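Local coordinates for glideosome-associated protein 50 (Plasmodium falciparum 3D7, PDB 3TGH) that takes part in the glideosome complex behind parasite gliding motility and host cell invasion, and may help assemble it and fix it to the inner membrane complex, at residues L21-F26 against D63-E68; N44-V49 against S252-Q257; S181-A186 against P219-A224; K289-S292 against E297-Y300. All coordinates share one frame; numbering follows the deposited sequence.

Interaction 1 of 4, residues L21-F26 against D63-E68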
loop_
_atom_site.group_PDB
_atom_site.type_symbol
_atom_site.label_atom_id
_atom_site.label_comp_id
_atom_site.label_asym_id
_atom_site.label_seq_id
_atom_site.Cartn_x
_atom_site.Cartn_y
_atom_site.Cartn_z
ATOM N N LEU A 21 -0.825 -18.173 -10.677
ATOM C CA LEU A 21 -1.212 -17.587 -11.959
ATOM C C LEU A 21 -1.007 -16.074 -11.924
ATOM O O LEU A 21 -0.461 -15.493 -12.857
ATOM C CB LEU A 21 -2.676 -17.927 -12.279
ATOM C CG LEU A 21 -3.239 -17.474 -13.630
ATOM C CD1 LEU A 21 -2.397 -18.012 -14.780
ATOM C CD2 LEU A 21 -4.698 -17.903 -13.776
ATOM N N ASN A 22 -1.431 -15.443 -10.831
ATOM C CA ASN A 22 -1.285 -14.004 -10.667
ATOM C C ASN A 22 0.187 -13.582 -10.676
ATOM O O ASN A 22 0.543 -12.580 -11.298
ATOM C CB ASN A 22 -1.979 -13.543 -9.372
ATOM C CG ASN A 22 -2.387 -12.086 -9.406
ATOM O OD1 ASN A 22 -2.691 -11.541 -10.463
ATOM N ND2 ASN A 22 -2.411 -11.447 -8.240
ATOM N N ALA A 23 1.035 -14.362 -10.005
ATOM C CA ALA A 23 2.475 -14.090 -9.938
ATOM C C ALA A 23 3.127 -14.063 -11.323
ATOM O O ALA A 23 4.020 -13.256 -11.584
ATOM C CB ALA A 23 3.171 -15.123 -9.044
ATOM N N LYS A 24 2.670 -14.942 -12.206
ATOM C CA LYS A 24 3.172 -14.996 -13.581
ATOM C C LYS A 24 2.919 -13.670 -14.305
ATOM O O LYS A 24 3.840 -13.078 -14.874
ATOM C CB LYS A 24 2.538 -16.195 -14.305
ATOM C CG LYS A 24 2.578 -16.181 -15.826
ATOM C CD LYS A 24 1.713 -17.318 -16.382
ATOM C CE LYS A 24 1.109 -16.987 -17.736
ATOM N NZ LYS A 24 0.122 -18.035 -18.149
ATOM N N TYR A 25 1.682 -13.186 -14.251
ATOM C CA TYR A 25 1.337 -11.911 -14.887
ATOM C C TYR A 25 1.980 -10.716 -14.194
ATOM O O TYR A 25 2.366 -9.752 -14.851
ATOM C CB TYR A 25 -0.183 -11.743 -14.961
ATOM C CG TYR A 25 -0.827 -12.704 -15.939
ATOM C CD1 TYR A 25 -1.734 -13.669 -15.518
ATOM C CD2 TYR A 25 -0.507 -12.653 -17.290
ATOM C CE1 TYR A 25 -2.310 -14.558 -16.430
ATOM C CE2 TYR A 25 -1.078 -13.528 -18.204
ATOM C CZ TYR A 25 -1.976 -14.474 -17.773
ATOM O OH TYR A 25 -2.537 -15.332 -18.695
ATOM N N PHE A 26 2.083 -10.785 -12.868
ATOM C CA PHE A 26 2.752 -9.766 -12.062
ATOM C C PHE A 26 4.170 -9.528 -12.562
ATOM O O PHE A 26 4.558 -8.390 -12.823
ATOM C CB PHE A 26 2.761 -10.210 -10.594
ATOM C CG PHE A 26 3.083 -9.116 -9.605
ATOM C CD1 PHE A 26 2.317 -7.962 -9.540
ATOM C CD2 PHE A 26 4.113 -9.280 -8.692
ATOM C CE1 PHE A 26 2.608 -6.968 -8.603
ATOM C CE2 PHE A 26 4.405 -8.287 -7.759
ATOM C CZ PHE A 26 3.648 -7.140 -7.717
ATOM N N ASP A 63 9.836 -18.130 -3.324
ATOM C CA ASP A 63 9.722 -19.030 -4.477
ATOM C C ASP A 63 8.608 -18.637 -5.453
ATOM O O ASP A 63 8.536 -19.183 -6.551
ATOM C CB ASP A 63 9.524 -20.480 -4.021
ATOM C CG ASP A 63 10.783 -21.085 -3.415
ATOM O OD1 ASP A 63 11.862 -20.452 -3.479
ATOM O OD2 ASP A 63 10.696 -22.208 -2.884
ATOM N N VAL A 64 7.744 -17.705 -5.051
ATOM C CA VAL A 64 6.618 -17.282 -5.874
ATOM C C VAL A 64 6.975 -16.053 -6.709
ATOM O O VAL A 64 6.583 -15.965 -7.874
ATOM C CB VAL A 64 5.364 -16.983 -5.005
ATOM C CG1 VAL A 64 4.216 -16.425 -5.857
ATOM C CG2 VAL A 64 4.918 -18.235 -4.261
ATOM N N TYR A 65 7.705 -15.105 -6.121
ATOM C CA TYR A 65 7.939 -13.806 -6.773
ATOM C C TYR A 65 9.382 -13.613 -7.233
ATOM O O TYR A 65 9.810 -12.488 -7.487
ATOM C CB TYR A 65 7.469 -12.659 -5.866
ATOM C CG TYR A 65 6.010 -12.819 -5.492
ATOM C CD1 TYR A 65 4.996 -12.560 -6.419
ATOM C CD2 TYR A 65 5.642 -13.255 -4.229
ATOM C CE1 TYR A 65 3.648 -12.737 -6.086
ATOM C CE2 TYR A 65 4.304 -13.421 -3.885
ATOM C CZ TYR A 65 3.315 -13.167 -4.820
ATOM O OH TYR A 65 2.002 -13.345 -4.471
ATOM N N SER A 66 10.117 -14.714 -7.363
ATOM C CA SER A 66 11.502 -14.655 -7.816
ATOM C C SER A 66 11.588 -14.791 -9.331
ATOM O O SER A 66 10.721 -15.394 -9.971
ATOM C CB SER A 66 12.355 -15.736 -7.147
ATOM O OG SER A 66 11.899 -17.030 -7.490
ATOM N N GLU A 67 12.641 -14.212 -9.889
ATOM C CA GLU A 67 12.931 -14.312 -11.316
ATOM C C GLU A 67 14.441 -14.165 -11.511
ATOM O O GLU A 67 15.126 -13.539 -10.704
ATOM C CB GLU A 67 12.171 -13.221 -12.081
ATOM C CG GLU A 67 12.172 -13.350 -13.611
ATOM C CD GLU A 67 11.332 -14.512 -14.124
ATOM O OE1 GLU A 67 11.797 -15.671 -14.038
ATOM O OE2 GLU A 67 10.214 -14.268 -14.632
ATOM N N GLU A 68 14.966 -14.751 -12.578
ATOM C CA GLU A 68 16.394 -14.627 -12.863
ATOM C C GLU A 68 16.709 -13.244 -13.437
ATOM O O GLU A 68 15.801 -12.440 -13.680
ATOM C CB GLU A 68 16.856 -15.747 -13.798
ATOM C CG GLU A 68 16.693 -17.152 -13.205
ATOM C CD GLU A 68 17.402 -17.322 -11.863
ATOM O OE1 GLU A 68 16.773 -17.852 -10.920
ATOM O OE2 GLU A 68 18.581 -16.919 -11.748
#
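With chi1 at 175°, Val64 carries its CG1 trans to its own N and places it where it touches both Ala23 CB and the face of the Tyr65 ring. Tyr65 turns its CG opposite the carbonyl carbon (chi1 -57°). Its backbone does not aim the side chain at the helix, yet the ring end comes close to it. The tightest pair is Ala23 CB with Val64 CG1, at 3.6 Å. Ala23 CB also lies 3.7 Å from Val64 O and 3.8 Å from Tyr65 CE1, which it meets obliquely. Val64 CG1 sits 3.5 Å above the plane of the Tyr65 ring, over its centre. This methyl thus packs on a ring face and on the helix at once. Further along the helix, the Phe26 side chain crosses that of Tyr65 at about a right angle, with Phe26 CD2 4.1 Å from Tyr65 CD1. No hydrogen bond joins the two segments, and all four side chains are buried. Lys27 of the same helix donates from NZ to Ser66 O. The contact seats the loop between helix 56-62 and strand 75-78 on helix 17-32. Phe26 also meets Phe276 of strand 275-282 edge-to-face.

Interaction 2 of 4, residues N44-V49 against S252-Q257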
loop_
_atom_site.group_PDB
_atom_site.type_symbol
_atom_site.label_atom_id
_atom_site.label_comp_id
_atom_site.label_asym_id
_atom_site.label_seq_id
_atom_site.Cartn_x
_atom_site.Cartn_y
_atom_site.Cartn_z
ATOM N N ASN A 44 -0.215 -9.470 4.393
ATOM C CA ASN A 44 0.818 -10.205 3.673
ATOM C C ASN A 44 0.478 -11.691 3.647
ATOM O O ASN A 44 0.178 -12.248 2.587
ATOM C CB ASN A 44 2.192 -9.987 4.315
ATOM C CG ASN A 44 2.691 -8.576 4.160
ATOM O OD1 ASN A 44 2.620 -7.994 3.070
ATOM N ND2 ASN A 44 3.201 -8.002 5.255
ATOM N N PHE A 45 0.493 -12.319 4.819
ATOM C CA PHE A 45 0.267 -13.742 4.929
ATOM C C PHE A 45 -1.123 -13.984 5.487
ATOM O O PHE A 45 -1.432 -13.583 6.610
ATOM C CB PHE A 45 1.322 -14.389 5.823
ATOM C CG PHE A 45 2.708 -14.318 5.259
ATOM C CD1 PHE A 45 3.192 -15.323 4.431
ATOM C CD2 PHE A 45 3.524 -13.238 5.548
ATOM C CE1 PHE A 45 4.477 -15.251 3.904
ATOM C CE2 PHE A 45 4.808 -13.162 5.023
ATOM C CZ PHE A 45 5.286 -14.168 4.205
ATOM N N ILE A 46 -1.949 -14.675 4.710
ATOM C CA ILE A 46 -3.343 -14.884 5.076
ATOM C C ILE A 46 -3.471 -15.705 6.367
ATOM O O ILE A 46 -4.384 -15.472 7.151
ATOM C CB ILE A 46 -4.152 -15.530 3.922
ATOM C CG1 ILE A 46 -4.078 -14.662 2.654
ATOM C CG2 ILE A 46 -5.617 -15.765 4.342
ATOM C CD1 ILE A 46 -4.514 -13.214 2.858
ATOM N N ASP A 47 -2.558 -16.645 6.595
ATOM C CA ASP A 47 -2.560 -17.423 7.837
ATOM C C ASP A 47 -1.471 -16.978 8.818
ATOM O O ASP A 47 -1.216 -17.665 9.810
ATOM C CB ASP A 47 -2.421 -18.917 7.522
ATOM C CG ASP A 47 -3.634 -19.474 6.789
ATOM O OD1 ASP A 47 -4.783 -19.138 7.162
ATOM O OD2 ASP A 47 -3.438 -20.262 5.842
ATOM N N GLY A 48 -0.865 -15.816 8.563
ATOM C CA GLY A 48 0.247 -15.310 9.371
ATOM C C GLY A 48 1.524 -16.095 9.146
ATOM O O GLY A 48 1.523 -17.094 8.426
ATOM N N VAL A 49 2.620 -15.632 9.737
ATOM C CA VAL A 49 3.845 -16.439 9.826
ATOM C C VAL A 49 4.128 -16.728 11.295
ATOM O O VAL A 49 3.716 -15.968 12.179
ATOM C CB VAL A 49 5.085 -15.749 9.196
ATOM C CG1 VAL A 49 4.945 -15.653 7.688
ATOM C CG2 VAL A 49 5.311 -14.389 9.816
ATOM N N SER A 252 -6.952 -8.710 -4.034
ATOM C CA SER A 252 -7.163 -10.021 -4.650
ATOM C C SER A 252 -5.867 -10.629 -5.214
ATOM O O SER A 252 -5.866 -11.249 -6.275
ATOM C CB SER A 252 -8.269 -9.924 -5.716
ATOM O OG SER A 252 -7.891 -9.099 -6.810
ATOM N N GLY A 253 -4.763 -10.475 -4.484
ATOM C CA GLY A 253 -3.486 -11.052 -4.901
ATOM C C GLY A 253 -3.437 -12.579 -4.905
ATOM O O GLY A 253 -2.619 -13.167 -5.612
ATOM N N SER A 254 -4.278 -13.221 -4.092
ATOM C CA SER A 254 -4.341 -14.694 -4.035
ATOM C C SER A 254 -5.757 -15.284 -3.993
ATOM O O SER A 254 -5.930 -16.463 -4.294
ATOM C CB SER A 254 -3.575 -15.226 -2.823
ATOM O OG SER A 254 -4.191 -14.844 -1.603
ATOM N N MET A 255 -6.744 -14.480 -3.602
ATOM C CA MET A 255 -8.112 -14.955 -3.368
ATOM C C MET A 255 -9.107 -13.977 -3.925
ATOM O O MET A 255 -8.827 -12.786 -4.041
ATOM C CB MET A 255 -8.415 -15.055 -1.868
ATOM C CG MET A 255 -7.505 -15.941 -1.068
ATOM S SD MET A 255 -7.920 -15.827 0.684
ATOM C CE MET A 255 -7.361 -14.167 1.087
ATOM N N SER A 256 -10.299 -14.490 -4.204
ATOM C CA SER A 256 -11.399 -13.702 -4.713
ATOM C C SER A 256 -12.640 -13.958 -3.866
ATOM O O SER A 256 -12.976 -15.105 -3.576
ATOM C CB SER A 256 -11.699 -14.100 -6.157
ATOM O OG SER A 256 -12.929 -13.535 -6.593
ATOM N N GLN A 257 -13.310 -12.888 -3.461
ATOM C CA GLN A 257 -14.658 -13.006 -2.927
ATOM C C GLN A 257 -15.546 -12.157 -3.827
ATOM O O GLN A 257 -15.164 -11.039 -4.210
ATOM C CB GLN A 257 -14.734 -12.615 -1.448
ATOM C CG GLN A 257 -14.251 -11.227 -1.131
ATOM C CD GLN A 257 -13.895 -11.014 0.344
ATOM O OE1 GLN A 257 -13.536 -9.909 0.736
ATOM N NE2 GLN A 257 -13.999 -12.064 1.155
#
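Ile46 is the second residue of a type I beta turn from Phe45 to Gly48, and it packs against Met255 of another loop. The turn is closed by Gly48 N donating to Phe45 O at 3.0 Å. Gly48 itself has a positive phi. The side chains of Ile46 and Met255 reach toward each other, tip to tip. A single methyl does the touching on the methionine side. Met255 CE lies 3.5 Å from Ile46 CD1, which is tighter than usual for two carbons. It is also 3.7 Å from Ile46 CG1 and 4.0 Å from Ile46 CG2, so the methyl rests against both branches of the isoleucine. Met255 reaches it with an extended chi2 and a bend at chi3 (-70°), which turns CE toward the isoleucine. The two loops follow strands 37-40 and 245-250, which belong to different sheets of the metallophosphoesterase fold. In this family the metal site lies among loops at strand ends. The side chain of Met255 is about 11 Å from a bound cobalt ion. Separately, the side chain of Ile46 is about 9 Å from that of His233, which binds a metal cation. Ser254 is a looser neighbour, its OG 4.3 Å from Ile46 CG1. That hydroxyl is hydrogen-bonded to Asp11 O. Ile46 O accepts a hydrogen bond from Arg83 NE, and its backbone is also bonded to Gly13.

Interaction 3 of 4, residues S181-A186 against P219-A224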
loop_
_atom_site.group_PDB
_atom_site.type_symbol
_atom_site.label_atom_id
_atom_site.label_comp_id
_atom_site.label_asym_id
_atom_site.label_seq_id
_atom_site.Cartn_x
_atom_site.Cartn_y
_atom_site.Cartn_z
ATOM N N SER A 181 1.808 14.212 11.322
ATOM C CA SER A 181 3.088 14.849 10.997
ATOM C C SER A 181 3.491 14.566 9.552
ATOM O O SER A 181 3.861 15.476 8.827
ATOM C CB SER A 181 4.183 14.380 11.952
ATOM O OG SER A 181 3.885 14.766 13.281
ATOM N N GLN A 182 3.397 13.307 9.132
ATOM C CA GLN A 182 3.707 12.937 7.748
ATOM C C GLN A 182 2.856 13.709 6.733
ATOM O O GLN A 182 3.361 14.196 5.728
ATOM C CB GLN A 182 3.507 11.432 7.543
ATOM C CG GLN A 182 4.491 10.561 8.300
ATOM C CD GLN A 182 4.030 9.124 8.444
ATOM O OE1 GLN A 182 2.828 8.847 8.466
ATOM N NE2 GLN A 182 4.982 8.203 8.572
ATOM N N LEU A 183 1.552 13.812 6.986
ATOM C CA LEU A 183 0.659 14.499 6.058
ATOM C C LEU A 183 0.931 16.002 6.040
ATOM O O LEU A 183 0.880 16.632 4.980
ATOM C CB LEU A 183 -0.809 14.217 6.409
ATOM C CG LEU A 183 -1.267 12.779 6.142
ATOM C CD1 LEU A 183 -2.612 12.521 6.856
ATOM C CD2 LEU A 183 -1.385 12.484 4.661
ATOM N N SER A 184 1.244 16.564 7.204
ATOM C CA SER A 184 1.600 17.981 7.317
ATOM C C SER A 184 2.830 18.345 6.480
ATOM O O SER A 184 2.878 19.415 5.872
ATOM C CB SER A 184 1.853 18.349 8.778
ATOM O OG SER A 184 2.099 19.736 8.907
ATOM N N VAL A 185 3.814 17.453 6.452
ATOM C CA VAL A 185 5.011 17.650 5.630
ATOM C C VAL A 185 4.686 17.435 4.153
ATOM O O VAL A 185 5.059 18.251 3.310
ATOM C CB VAL A 185 6.162 16.728 6.069
ATOM C CG1 VAL A 185 7.330 16.794 5.078
ATOM C CG2 VAL A 185 6.631 17.099 7.475
ATOM N N ALA A 186 3.973 16.356 3.841
ATOM C CA ALA A 186 3.628 16.028 2.457
ATOM C C ALA A 186 2.884 17.174 1.775
ATOM O O ALA A 186 3.122 17.455 0.597
ATOM C CB ALA A 186 2.801 14.733 2.395
ATOM N N PRO A 219 -10.796 12.676 7.152
ATOM C CA PRO A 219 -10.623 14.130 7.233
ATOM C C PRO A 219 -9.163 14.584 7.133
ATOM O O PRO A 219 -8.892 15.637 6.549
ATOM C CB PRO A 219 -11.210 14.477 8.607
ATOM C CG PRO A 219 -12.183 13.387 8.877
ATOM C CD PRO A 219 -11.544 12.160 8.311
ATOM N N LEU A 220 -8.240 13.795 7.683
ATOM C CA LEU A 220 -6.801 14.077 7.552
ATOM C C LEU A 220 -6.324 13.945 6.105
ATOM O O LEU A 220 -5.491 14.724 5.644
ATOM C CB LEU A 220 -5.966 13.142 8.437
ATOM C CG LEU A 220 -6.220 13.174 9.947
ATOM C CD1 LEU A 220 -5.343 12.146 10.631
ATOM C CD2 LEU A 220 -5.989 14.554 10.545
ATOM N N LEU A 221 -6.837 12.942 5.399
ATOM C CA LEU A 221 -6.458 12.719 4.006
ATOM C C LEU A 221 -6.975 13.845 3.115
ATOM O O LEU A 221 -6.259 14.328 2.239
ATOM C CB LEU A 221 -6.982 11.370 3.509
ATOM C CG LEU A 221 -6.572 10.118 4.281
ATOM C CD1 LEU A 221 -7.158 8.890 3.594
ATOM C CD2 LEU A 221 -5.058 9.989 4.412
ATOM N N LYS A 222 -8.213 14.271 3.353
ATOM C CA LYS A 222 -8.816 15.357 2.575
ATOM C C LYS A 222 -8.112 16.684 2.852
ATOM O O LYS A 222 -7.852 17.447 1.928
ATOM C CB LYS A 222 -10.317 15.488 2.873
ATOM C CG LYS A 222 -11.179 14.428 2.208
ATOM C CD LYS A 222 -12.646 14.596 2.600
ATOM C CE LYS A 222 -13.526 13.535 1.965
ATOM N NZ LYS A 222 -14.879 13.503 2.593
ATOM N N ASP A 223 -7.788 16.942 4.117
ATOM C CA ASP A 223 -7.075 18.165 4.495
ATOM C C ASP A 223 -5.722 18.263 3.786
ATOM O O ASP A 223 -5.297 19.361 3.407
ATOM C CB ASP A 223 -6.873 18.233 6.014
ATOM C CG ASP A 223 -5.968 19.385 6.431
ATOM O OD1 ASP A 223 -6.433 20.544 6.413
ATOM O OD2 ASP A 223 -4.790 19.129 6.764
ATOM N N ALA A 224 -5.058 17.119 3.606
ATOM C CA ALA A 224 -3.758 17.067 2.931
ATOM C C ALA A 224 -3.837 16.886 1.407
ATOM O O ALA A 224 -2.809 16.812 0.746
ATOM C CB ALA A 224 -2.890 15.967 3.545
#
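The backbone N of Ala224, whose CB packs on Leu183, is shared by two carbonyls. It donates to Leu220 O at 3.2 Å and more weakly to Leu221 O at 3.3 Å. These bonds belong to the last turn of helix 218-223, which meets helix 169-189 here. Both helices lie in beta-alpha-beta crossovers between parallel strands of one sheet. Helix 169-189 links strands 148-156 and 192-196, and helix 218-223 lies on the way from 192-196 to 228-231. They therefore pack as neighbours on the sheet, where Leu183 touches Ile155 and Leu221 touches Val195. Leu183 carries the contact and is buried. Its CB lies 3.9 Å from Ala224 CB, and its CD2 is 4.0 Å from the same methyl. The alanine leaves room for the backbones to approach, with CA atoms of Leu183 and Ala224 6.0 Å apart. With CG opposite its own carbonyl carbon (chi1 -70°) and CD1 extended beyond it (chi2 166°), the leucine reaches the other helix. There the side chains of Leu183 and Leu220 cross at about a right angle. At the surface, Asp223 forms a salt bridge with Lys187 of helix 169-189. Leu183 CD1 ends 3.8 Å from Leu220 CB, equally close to Leu220 O, and 4.3 Å from the CD2 methyl of Leu221.

Interaction 4 of 4, residues K289-S292 against E297-Y300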
loop_
_atom_site.group_PDB
_atom_site.type_symbol
_atom_site.label_atom_id
_atom_site.label_comp_id
_atom_site.label_asym_id
_atom_site.label_seq_id
_atom_site.Cartn_x
_atom_site.Cartn_y
_atom_site.Cartn_z
ATOM N N LYS A 289 -3.775 1.079 -13.664
ATOM C CA LYS A 289 -4.278 -0.019 -14.479
ATOM C C LYS A 289 -4.560 -1.238 -13.607
ATOM O O LYS A 289 -3.683 -1.728 -12.874
ATOM C CB LYS A 289 -3.275 -0.381 -15.576
ATOM C CG LYS A 289 -3.106 0.691 -16.640
ATOM C CD LYS A 289 -2.013 0.311 -17.627
ATOM C CE LYS A 289 -1.592 1.490 -18.497
ATOM N NZ LYS A 289 -0.429 1.147 -19.376
ATOM N N PHE A 290 -5.801 -1.708 -13.670
ATOM C CA PHE A 290 -6.219 -2.900 -12.945
ATOM C C PHE A 290 -6.066 -4.107 -13.857
ATOM O O PHE A 290 -6.675 -4.161 -14.922
ATOM C CB PHE A 290 -7.673 -2.771 -12.497
ATOM C CG PHE A 290 -7.883 -1.746 -11.427
ATOM C CD1 PHE A 290 -8.016 -0.399 -11.750
ATOM C CD2 PHE A 290 -7.943 -2.127 -10.093
ATOM C CE1 PHE A 290 -8.199 0.553 -10.755
ATOM C CE2 PHE A 290 -8.132 -1.189 -9.095
ATOM C CZ PHE A 290 -8.265 0.154 -9.423
ATOM N N VAL A 291 -5.258 -5.070 -13.428
ATOM C CA VAL A 291 -4.925 -6.232 -14.236
ATOM C C VAL A 291 -5.565 -7.478 -13.651
ATOM O O VAL A 291 -5.420 -7.763 -12.456
ATOM C CB VAL A 291 -3.396 -6.447 -14.312
ATOM C CG1 VAL A 291 -3.077 -7.652 -15.177
ATOM C CG2 VAL A 291 -2.709 -5.193 -14.846
ATOM N N SER A 292 -6.294 -8.203 -14.494
ATOM C CA SER A 292 -6.916 -9.460 -14.113
ATOM C C SER A 292 -6.055 -10.641 -14.545
ATOM O O SER A 292 -5.619 -10.713 -15.695
ATOM C CB SER A 292 -8.314 -9.586 -14.742
ATOM O OG SER A 292 -8.777 -10.917 -14.666
ATOM N N GLU A 297 -5.179 -9.358 -18.684
ATOM C CA GLU A 297 -5.776 -8.225 -19.373
ATOM C C GLU A 297 -5.988 -7.051 -18.411
ATOM O O GLU A 297 -6.404 -7.241 -17.262
ATOM C CB GLU A 297 -7.108 -8.688 -19.978
ATOM C CG GLU A 297 -7.979 -7.628 -20.627
ATOM C CD GLU A 297 -9.169 -8.247 -21.359
ATOM O OE1 GLU A 297 -8.946 -9.109 -22.242
ATOM O OE2 GLU A 297 -10.323 -7.882 -21.049
ATOM N N VAL A 298 -5.682 -5.841 -18.883
ATOM C CA VAL A 298 -6.037 -4.620 -18.176
ATOM C C VAL A 298 -7.547 -4.443 -18.344
ATOM O O VAL A 298 -8.028 -4.217 -19.459
ATOM C CB VAL A 298 -5.288 -3.389 -18.739
ATOM C CG1 VAL A 298 -5.767 -2.119 -18.065
ATOM C CG2 VAL A 298 -3.772 -3.554 -18.568
ATOM N N ILE A 299 -8.290 -4.587 -17.248
ATOM C CA ILE A 299 -9.754 -4.546 -17.314
ATOM C C ILE A 299 -10.344 -3.203 -16.895
ATOM O O ILE A 299 -11.547 -2.970 -17.065
ATOM C CB ILE A 299 -10.408 -5.709 -16.533
ATOM C CG1 ILE A 299 -9.980 -5.735 -15.064
ATOM C CG2 ILE A 299 -10.070 -7.037 -17.206
ATOM C CD1 ILE A 299 -10.824 -6.678 -14.211
ATOM N N TYR A 300 -9.506 -2.315 -16.364
ATOM C CA TYR A 300 -9.924 -0.943 -16.092
ATOM C C TYR A 300 -8.721 -0.020 -15.976
ATOM O O TYR A 300 -7.707 -0.389 -15.385
ATOM C CB TYR A 300 -10.753 -0.856 -14.807
ATOM C CG TYR A 300 -11.451 0.483 -14.644
ATOM C CD1 TYR A 300 -12.570 0.804 -15.410
ATOM C CD2 TYR A 300 -10.985 1.430 -13.738
ATOM C CE1 TYR A 300 -13.204 2.035 -15.277
ATOM C CE2 TYR A 300 -11.614 2.659 -13.595
ATOM C CZ TYR A 300 -12.718 2.956 -14.362
ATOM O OH TYR A 300 -13.328 4.176 -14.216
#
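Glu297 O accepts from Ser292 N at 2.9 Å at the turn end of a beta hairpin. The return bond from Glu297 N to Ser292 O is weak. The side chain of Glu297 leads off to the surface. Val298 comes next and forms a non-hydrogen-bonded antiparallel pair with Val291. Their CG2 methyls are 4.2 Å apart. Val298 CG1 lies 3.9 Å from Lys289 CB, and Val298 CA makes a CH...O contact with Phe290 O. Both valines touch Phe29 of helix 17-32. Phe290 and Tyr300 are on the other face and touch strand 237-242 of the second sheet. The hairpin, formed by strands 285-292 and 297-305, thus lies between a helix layer and the second sheet of the metallophosphoesterase sandwich. Strand 297-305 is the outermost strand of its sheet within this chain. Ile299 brings a beta bulge. It and Tyr300 together stand opposite Phe290, and its psi of -9° departs from extended strand. Ile299 N donates to Phe290 O at 2.9 Å. The Ile299 CG1 branch lies between its own N and carbonyl carbon (chi1 57°). This sets CG1 3.7 Å from Phe290 O, and CD1 reaches Ser292 CB at 3.9 Å. Tyr300 N, buried here, has no partner, consistent with the bulge. Tyr300 O accepts from Phe290 N at 2.9 Å and also lies in plane at the edge of the Phe290 ring. The two side chains run side by side. Phe290 CD1 approaches the edge of the tyrosine ring, 4.0 Å from Tyr300 CD2, and Phe269 stacks on Tyr300.

From the N terminus, interaction 1 opens on helix 17-32 and interaction 2 opens in the loop after strand 37-40. Residues 63-68 then close interaction 1, bringing the loop before strand 75-78 onto helix 17-32. Interaction 2 is still open, so these two cross. Interaction 3 opens and closes entirely within the long loop of interaction 2, joining two helices, its centre about 30 Å from that of interaction 2. Residues 252-257 close interaction 2 and tie loops of the two sheets. Interaction 4 follows in series as a short hairpin at the edge of the first sheet. Interactions 1 and 2 touch, with Asn22 ND2 3.1 Å from Gly253 O, a probable hydrogen bond. Interactions 1 and 3 lie on opposite sides of the chain's centre.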